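PDB 3D72: vivid PAS protein VVD from Neurospora crassa, which binds flavin-adenine dinucleotide and senses blue light through a LOV-type PAS domain, forming a rapidly exchanging dimer on light activation. Local coordinates for residues D47-T61 and N65-Q77. The protein carries 1 engineered substitution. Numbering follows the deposited sequence.
Sequences DTPIVYASEAFLYMT and NAEVLGRNCRFLQ. With FAD (flavin-adenine dinucleotide), chain C.
The guanidinium of Arg74 meets the carboxylate of Asp47 edge to edge, the two planes only 16° apart. NH1 of Arg74 donates to Asp47 OD1 (2.9 Å) on its syn lone pair, and NH2 of Arg74 donates to Asp47 OD2 (2.8 Å), an end-on salt bridge. FAD O1P also lies at the guanidinium edge and accepts from NH1, while NE reaches FAD O2P. Asn72 OD1 sits over the centre of one guanidinium face, 3.4 Å above the plane. The Phe57 ring carries Thr61 CG2 on one face and has Val68 CG1 and FAD O4 at its edge. Ile50 CD1 touches the edge of the Phe75 ring at CE2 (4.1 Å), and Arg71 CZ lies over a face of that ring.

A bend at chi3 (75°) turns the end of the Arg74 chain, whose guanidinium serves both phosphate and carboxylate. A leucine here would probably leave Asp47 without its charged mate and the FAD phosphate without two donors. Asn72 ND2 donates to Asp47 O (2.9 Å) from above the carbonyl plane. Asn72 OD1 accepts from Arg74 N, an Asx turn, and also from FAD O2'. One water joins Thr48 O, Cys73 N and FAD O2'. Cys73 SG lies 3.2 Å from FAD C4X, consistent with the LOV cysteine that bonds to this flavin carbon in light.

Backbone bonds from Ile50 N to Arg71 O and from Gly70 N to Ile50 O tie the type II turn to the strand. Val68 CG2 packs against both Ala53 CB and Leu58 CD2 (3.8 Å from the latter). Two waters link Asn65 to the backbone of Ala53.

Within the PAS fold, strand 50-53 is an outermost strand of the sheet within this chain, and pairs antiparallel with strand 38-42. Phe57 and Cys73 both touch Ile39 of that neighbour, and Leu76 reaches Asn116 of strand 110-117. Gln77 packs on helix 94-106.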
loop_
_atom_site.group_PDB
_atom_site.type_symbol
_atom_site.label_atom_id
_atom_site.label_comp_id
_atom_site.label_asym_id
_atom_site.label_seq_id
_atom_site.Cartn_x
_atom_site.Cartn_y
_atom_site.Cartn_z
ATOM N N ASP A 47 -20.834 8.517 16.147
ATOM C CA ASP A 47 -21.472 8.322 14.852
ATOM C C ASP A 47 -20.540 8.082 13.671
ATOM O O ASP A 47 -20.814 8.536 12.562
ATOM C CB ASP A 47 -22.416 9.489 14.551
ATOM C CG ASP A 47 -23.563 9.092 13.624
ATOM O OD1 ASP A 47 -23.865 7.876 13.528
ATOM O OD2 ASP A 47 -24.171 9.996 13.012
ATOM N N THR A 48 -19.449 7.363 13.928
ATOM C CA THR A 48 -18.476 6.974 12.903
ATOM C C THR A 48 -18.233 8.043 11.837
ATOM O O THR A 48 -18.534 7.853 10.650
ATOM C CB THR A 48 -18.959 5.667 12.224
ATOM O OG1 THR A 48 -19.483 4.783 13.233
ATOM C CG2 THR A 48 -17.824 4.987 11.500
ATOM N N PRO A 49 -17.657 9.182 12.238
ATOM C CA PRO A 49 -17.384 10.281 11.311
ATOM C C PRO A 49 -16.257 10.102 10.295
ATOM O O PRO A 49 -15.274 9.416 10.559
ATOM C CB PRO A 49 -17.094 11.439 12.255
ATOM C CG PRO A 49 -16.354 10.767 13.362
ATOM C CD PRO A 49 -17.179 9.512 13.597
ATOM N N ILE A 50 -16.420 10.740 9.139
ATOM C CA ILE A 50 -15.402 10.733 8.106
ATOM C C ILE A 50 -14.261 11.599 8.627
ATOM O O ILE A 50 -14.479 12.746 9.020
ATOM C CB ILE A 50 -15.922 11.370 6.793
ATOM C CG1 ILE A 50 -17.058 10.522 6.213
ATOM C CG2 ILE A 50 -14.792 11.519 5.802
ATOM C CD1 ILE A 50 -17.807 11.204 5.084
ATOM N N VAL A 51 -13.053 11.054 8.650
ATOM C CA VAL A 51 -11.897 11.814 9.127
ATOM C C VAL A 51 -10.895 12.037 7.992
ATOM O O VAL A 51 -9.914 12.765 8.142
ATOM C CB VAL A 51 -11.202 11.121 10.343
ATOM C CG1 VAL A 51 -12.130 11.145 11.548
ATOM C CG2 VAL A 51 -10.825 9.690 10.005
ATOM N N TYR A 52 -11.141 11.393 6.852
ATOM C CA TYR A 52 -10.299 11.564 5.668
ATOM C C TYR A 52 -11.096 11.255 4.412
ATOM O O TYR A 52 -11.830 10.277 4.377
ATOM C CB TYR A 52 -9.075 10.642 5.694
ATOM C CG TYR A 52 -8.223 10.791 4.450
ATOM C CD1 TYR A 52 -8.449 10.008 3.315
ATOM C CD2 TYR A 52 -7.239 11.769 4.385
ATOM C CE1 TYR A 52 -7.715 10.207 2.146
ATOM C CE2 TYR A 52 -6.504 11.975 3.225
ATOM C CZ TYR A 52 -6.747 11.196 2.114
ATOM O OH TYR A 52 -6.016 11.433 0.975
ATOM N N ALA A 53 -10.947 12.095 3.390
ATOM C CA ALA A 53 -11.638 11.883 2.118
ATOM C C ALA A 53 -10.661 12.145 0.983
ATOM O O ALA A 53 -9.982 13.172 0.957
ATOM C CB ALA A 53 -12.849 12.810 2.002
ATOM N N SER A 54 -10.572 11.207 0.046
ATOM C CA SER A 54 -9.657 11.379 -1.076
ATOM C C SER A 54 -10.221 12.392 -2.058
ATOM O O SER A 54 -11.429 12.624 -2.104
ATOM C CB SER A 54 -9.414 10.050 -1.798
ATOM O OG SER A 54 -10.489 9.724 -2.656
ATOM N N GLU A 55 -9.344 12.993 -2.849
ATOM C CA GLU A 55 -9.801 13.970 -3.818
ATOM C C GLU A 55 -10.783 13.369 -4.816
ATOM O O GLU A 55 -11.683 14.054 -5.286
ATOM C CB GLU A 55 -8.602 14.592 -4.532
ATOM C CG GLU A 55 -7.717 15.370 -3.577
ATOM C CD GLU A 55 -6.979 16.509 -4.245
ATOM O OE1 GLU A 55 -6.337 17.303 -3.522
ATOM O OE2 GLU A 55 -7.035 16.614 -5.491
ATOM N N ALA A 56 -10.625 12.085 -5.125
ATOM C CA ALA A 56 -11.528 11.425 -6.066
ATOM C C ALA A 56 -12.941 11.284 -5.495
ATOM O O ALA A 56 -13.926 11.312 -6.249
ATOM C CB ALA A 56 -10.979 10.051 -6.456
ATOM N N PHE A 57 -13.041 11.107 -4.177
ATOM C CA PHE A 57 -14.346 11.005 -3.522
ATOM C C PHE A 57 -15.027 12.369 -3.568
ATOM O O PHE A 57 -16.224 12.466 -3.818
ATOM C CB PHE A 57 -14.178 10.577 -2.058
ATOM C CG PHE A 57 -15.433 10.682 -1.240
ATOM C CD1 PHE A 57 -16.366 9.652 -1.237
ATOM C CD2 PHE A 57 -15.686 11.819 -0.474
ATOM C CE1 PHE A 57 -17.530 9.741 -0.483
ATOM C CE2 PHE A 57 -16.850 11.921 0.287
ATOM C CZ PHE A 57 -17.777 10.883 0.285
ATOM N N LEU A 58 -14.262 13.424 -3.304
ATOM C CA LEU A 58 -14.820 14.774 -3.325
ATOM C C LEU A 58 -15.282 15.131 -4.732
ATOM O O LEU A 58 -16.332 15.754 -4.918
ATOM C CB LEU A 58 -13.776 15.783 -2.848
ATOM C CG LEU A 58 -13.264 15.554 -1.426
ATOM C CD1 LEU A 58 -12.170 16.572 -1.109
ATOM C CD2 LEU A 58 -14.422 15.663 -0.443
ATOM N N TYR A 59 -14.494 14.726 -5.723
ATOM C CA TYR A 59 -14.837 15.004 -7.108
ATOM C C TYR A 59 -16.103 14.251 -7.506
ATOM O O TYR A 59 -17.020 14.820 -8.119
ATOM C CB TYR A 59 -13.696 14.589 -8.029
ATOM C CG TYR A 59 -13.968 14.889 -9.478
ATOM C CD1 TYR A 59 -13.623 13.977 -10.470
ATOM C CD2 TYR A 59 -14.560 16.089 -9.860
ATOM C CE1 TYR A 59 -13.857 14.253 -11.810
ATOM C CE2 TYR A 59 -14.803 16.376 -11.196
ATOM C CZ TYR A 59 -14.448 15.454 -12.163
ATOM O OH TYR A 59 -14.670 15.732 -13.487
ATOM N N MET A 60 -16.148 12.968 -7.161
ATOM C CA MET A 60 -17.297 12.129 -7.475
ATOM C C MET A 60 -18.607 12.663 -6.904
ATOM O O MET A 60 -19.622 12.722 -7.604
ATOM C CB MET A 60 -17.088 10.706 -6.943
ATOM C CG MET A 60 -18.290 9.796 -7.168
ATOM S SD MET A 60 -18.161 8.217 -6.294
ATOM C CE MET A 60 -18.773 8.661 -4.659
ATOM N N THR A 61 -18.577 13.053 -5.632
ATOM C CA THR A 61 -19.775 13.531 -4.946
ATOM C C THR A 61 -20.103 15.008 -5.101
ATOM O O THR A 61 -21.240 15.417 -4.859
ATOM C CB THR A 61 -19.706 13.213 -3.433
ATOM O OG1 THR A 61 -18.637 13.954 -2.829
ATOM C CG2 THR A 61 -19.480 11.726 -3.210
ATOM N N ASN A 65 -14.019 19.163 1.122
ATOM C CA ASN A 65 -13.509 18.571 2.355
ATOM C C ASN A 65 -14.265 19.129 3.556
ATOM O O ASN A 65 -14.666 18.383 4.451
ATOM C CB ASN A 65 -12.017 18.879 2.524
ATOM C CG ASN A 65 -11.139 17.673 2.277
ATOM O OD1 ASN A 65 -11.334 16.615 2.874
ATOM N ND2 ASN A 65 -10.158 17.827 1.394
ATOM N N ALA A 66 -14.459 20.446 3.570
ATOM C CA ALA A 66 -15.158 21.110 4.664
ATOM C C ALA A 66 -16.584 20.605 4.838
ATOM O O ALA A 66 -17.108 20.566 5.950
ATOM C CB ALA A 66 -15.170 22.616 4.431
ATOM N N GLU A 67 -17.207 20.216 3.732
ATOM C CA GLU A 67 -18.577 19.725 3.766
ATOM C C GLU A 67 -18.719 18.261 4.160
ATOM O O GLU A 67 -19.785 17.857 4.618
ATOM C CB GLU A 67 -19.247 19.937 2.410
ATOM C CG GLU A 67 -19.514 21.398 2.081
ATOM C CD GLU A 67 -20.119 21.574 0.708
ATOM O OE1 GLU A 67 -19.565 21.001 -0.255
ATOM O OE2 GLU A 67 -21.140 22.288 0.594
ATOM N N VAL A 68 -17.667 17.461 3.999
ATOM C CA VAL A 68 -17.792 16.048 4.346
ATOM C C VAL A 68 -17.117 15.624 5.647
ATOM O O VAL A 68 -17.636 14.764 6.357
ATOM C CB VAL A 68 -17.281 15.136 3.198
ATOM C CG1 VAL A 68 -17.967 15.519 1.887
ATOM C CG2 VAL A 68 -15.783 15.233 3.072
ATOM N N LEU A 69 -15.980 16.229 5.970
ATOM C CA LEU A 69 -15.257 15.876 7.190
ATOM C C LEU A 69 -16.057 16.087 8.470
ATOM O O LEU A 69 -16.696 17.122 8.660
ATOM C CB LEU A 69 -13.957 16.677 7.275
ATOM C CG LEU A 69 -12.671 16.048 6.737
ATOM C CD1 LEU A 69 -12.917 15.327 5.418
ATOM C CD2 LEU A 69 -11.626 17.146 6.584
ATOM N N GLY A 70 -16.019 15.089 9.348
ATOM C CA GLY A 70 -16.714 15.190 10.618
ATOM C C GLY A 70 -18.149 14.702 10.620
ATOM O O GLY A 70 -18.809 14.713 11.657
ATOM N N ARG A 71 -18.638 14.270 9.464
ATOM C CA ARG A 71 -20.010 13.796 9.343
ATOM C C ARG A 71 -20.042 12.307 9.024
ATOM O O ARG A 71 -19.055 11.751 8.563
ATOM C CB ARG A 71 -20.721 14.542 8.210
ATOM C CG ARG A 71 -20.645 16.062 8.312
ATOM C CD ARG A 71 -21.061 16.729 7.004
ATOM N NE ARG A 71 -22.450 16.459 6.641
ATOM C CZ ARG A 71 -23.067 16.984 5.585
ATOM N NH1 ARG A 71 -24.334 16.682 5.336
ATOM N NH2 ARG A 71 -22.422 17.815 4.774
ATOM N N ASN A 72 -21.182 11.676 9.289
ATOM C CA ASN A 72 -21.371 10.267 8.968
ATOM C C ASN A 72 -21.707 10.301 7.478
ATOM O O ASN A 72 -22.415 11.187 7.014
ATOM C CB ASN A 72 -22.533 9.681 9.768
ATOM C CG ASN A 72 -22.754 8.216 9.474
ATOM O OD1 ASN A 72 -23.345 7.856 8.450
ATOM N ND2 ASN A 72 -22.275 7.361 10.364
ATOM N N CYS A 73 -21.196 9.337 6.728
ATOM C CA CYS A 73 -21.402 9.325 5.292
ATOM C C CYS A 73 -22.835 9.137 4.813
ATOM O O CYS A 73 -23.100 9.273 3.623
ATOM C CB CYS A 73 -20.507 8.257 4.671
ATOM S SG CYS A 73 -20.066 8.577 2.924
ATOM N N ARG A 74 -23.761 8.840 5.718
ATOM C CA ARG A 74 -25.141 8.633 5.286
ATOM C C ARG A 74 -25.768 9.859 4.630
ATOM O O ARG A 74 -26.814 9.736 3.990
ATOM C CB ARG A 74 -26.028 8.174 6.456
ATOM C CG ARG A 74 -26.316 9.252 7.490
ATOM C CD ARG A 74 -27.366 8.780 8.502
ATOM N NE ARG A 74 -26.832 7.815 9.462
ATOM C CZ ARG A 74 -26.085 8.129 10.516
ATOM N NH1 ARG A 74 -25.646 7.171 11.327
ATOM N NH2 ARG A 74 -25.790 9.394 10.774
ATOM N N PHE A 75 -25.147 11.030 4.765
ATOM C CA PHE A 75 -25.723 12.231 4.153
ATOM C C PHE A 75 -25.858 12.101 2.638
ATOM O O PHE A 75 -26.651 12.800 2.026
ATOM C CB PHE A 75 -24.897 13.483 4.499
ATOM C CG PHE A 75 -23.553 13.545 3.828
ATOM C CD1 PHE A 75 -23.424 14.037 2.529
ATOM C CD2 PHE A 75 -22.406 13.127 4.502
ATOM C CE1 PHE A 75 -22.181 14.103 1.910
ATOM C CE2 PHE A 75 -21.158 13.191 3.885
ATOM C CZ PHE A 75 -21.042 13.681 2.593
ATOM N N LEU A 76 -25.085 11.202 2.036
ATOM C CA LEU A 76 -25.149 11.003 0.592
ATOM C C LEU A 76 -26.454 10.327 0.183
ATOM O O LEU A 76 -26.791 10.286 -0.998
ATOM C CB LEU A 76 -23.966 10.144 0.109
ATOM C CG LEU A 76 -22.569 10.775 0.159
ATOM C CD1 LEU A 76 -21.523 9.748 -0.264
ATOM C CD2 LEU A 76 -22.516 11.980 -0.762
ATOM N N GLN A 77 -27.188 9.796 1.156
ATOM C CA GLN A 77 -28.432 9.101 0.854
ATOM C C GLN A 77 -29.613 10.006 0.552
ATOM O O GLN A 77 -30.698 9.522 0.238
ATOM C CB GLN A 77 -28.761 8.134 1.990
ATOM C CG GLN A 77 -27.838 6.915 1.991
ATOM C CD GLN A 77 -27.663 6.309 3.359
ATOM O OE1 GLN A 77 -28.543 6.418 4.222
ATOM N NE2 GLN A 77 -26.524 5.642 3.568
HETATM P PA FAD C . -29.628 3.567 10.510
HETATM O O1A FAD C . -29.694 5.054 10.486
HETATM O O2A FAD C . -29.843 2.891 11.811
HETATM O O5B FAD C . -30.653 3.017 9.430
HETATM C C5B FAD C . -30.883 1.614 9.188
HETATM C C4B FAD C . -32.110 1.499 8.290
HETATM O O4B FAD C . -32.368 0.094 8.114
HETATM C C3B FAD C . -33.398 2.142 8.847
HETATM O O3B FAD C . -34.015 3.058 7.979
HETATM C C2B FAD C . -34.306 0.973 9.213
HETATM O O2B FAD C . -35.683 1.122 8.982
HETATM C C1B FAD C . -33.707 -0.243 8.501
HETATM N N9A FAD C . -33.599 -1.428 9.331
HETATM C C8A FAD C . -32.895 -1.579 10.493
HETATM N N7A FAD C . -32.993 -2.770 11.035
HETATM C C5A FAD C . -33.847 -3.446 10.180
HETATM C C6A FAD C . -34.355 -4.794 10.202
HETATM N N6A FAD C . -34.045 -5.647 11.182
HETATM N N1A FAD C . -35.191 -5.182 9.196
HETATM C C2A FAD C . -35.489 -4.287 8.215
HETATM N N3A FAD C . -35.067 -3.008 8.086
HETATM C C4A FAD C . -34.225 -2.650 9.149
HETATM N N1 FAD C . -23.194 5.272 2.936
HETATM C C2 FAD C . -23.531 5.805 1.734
HETATM O O2 FAD C . -24.715 5.976 1.389
HETATM N N3 FAD C . -22.518 6.162 0.830
HETATM C C4 FAD C . -21.149 6.038 1.072
HETATM O O4 FAD C . -20.326 6.377 0.190
HETATM C C4X FAD C . -20.809 5.472 2.318
HETATM N N5 FAD C . -19.448 5.325 2.645
HETATM C C5X FAD C . -19.137 4.778 3.877
HETATM C C6 FAD C . -17.761 4.619 4.228
HETATM C C7 FAD C . -17.380 4.115 5.449
HETATM C C7M FAD C . -15.876 3.965 5.715
HETATM C C8 FAD C . -18.353 3.782 6.422
HETATM C C8M FAD C . -17.999 3.247 7.795
HETATM C C9 FAD C . -19.748 3.927 6.088
HETATM C C9A FAD C . -20.160 4.426 4.840
HETATM N N10 FAD C . -21.556 4.579 4.460
HETATM C C10 FAD C . -21.859 5.139 3.239
HETATM C "C1'" FAD C . -22.678 4.171 5.351
HETATM C "C2'" FAD C . -23.214 5.103 6.409
HETATM O "O2'" FAD C . -22.119 5.833 6.974
HETATM C "C3'" FAD C . -23.985 4.239 7.435
HETATM O "O3'" FAD C . -23.078 3.303 8.015
HETATM C "C4'" FAD C . -25.172 3.449 6.790
HETATM O "O4'" FAD C . -26.143 4.367 6.323
HETATM C "C5'" FAD C . -25.828 2.453 7.760
HETATM O "O5'" FAD C . -25.786 2.928 9.115
HETATM P P FAD C . -26.843 3.958 9.700
HETATM O O1P FAD C . -26.254 4.474 10.938
HETATM O O2P FAD C . -27.207 4.970 8.679
HETATM O O3P FAD C . -28.164 3.126 10.069
HETATM O O HOH W 1 -23.094 12.665 11.411
HETATM O O HOH W 2 -19.749 7.164 8.145
HETATM O O HOH W 3 -9.640 14.716 3.747
HETATM O O HOH W 4 -8.733 15.325 -0.072
#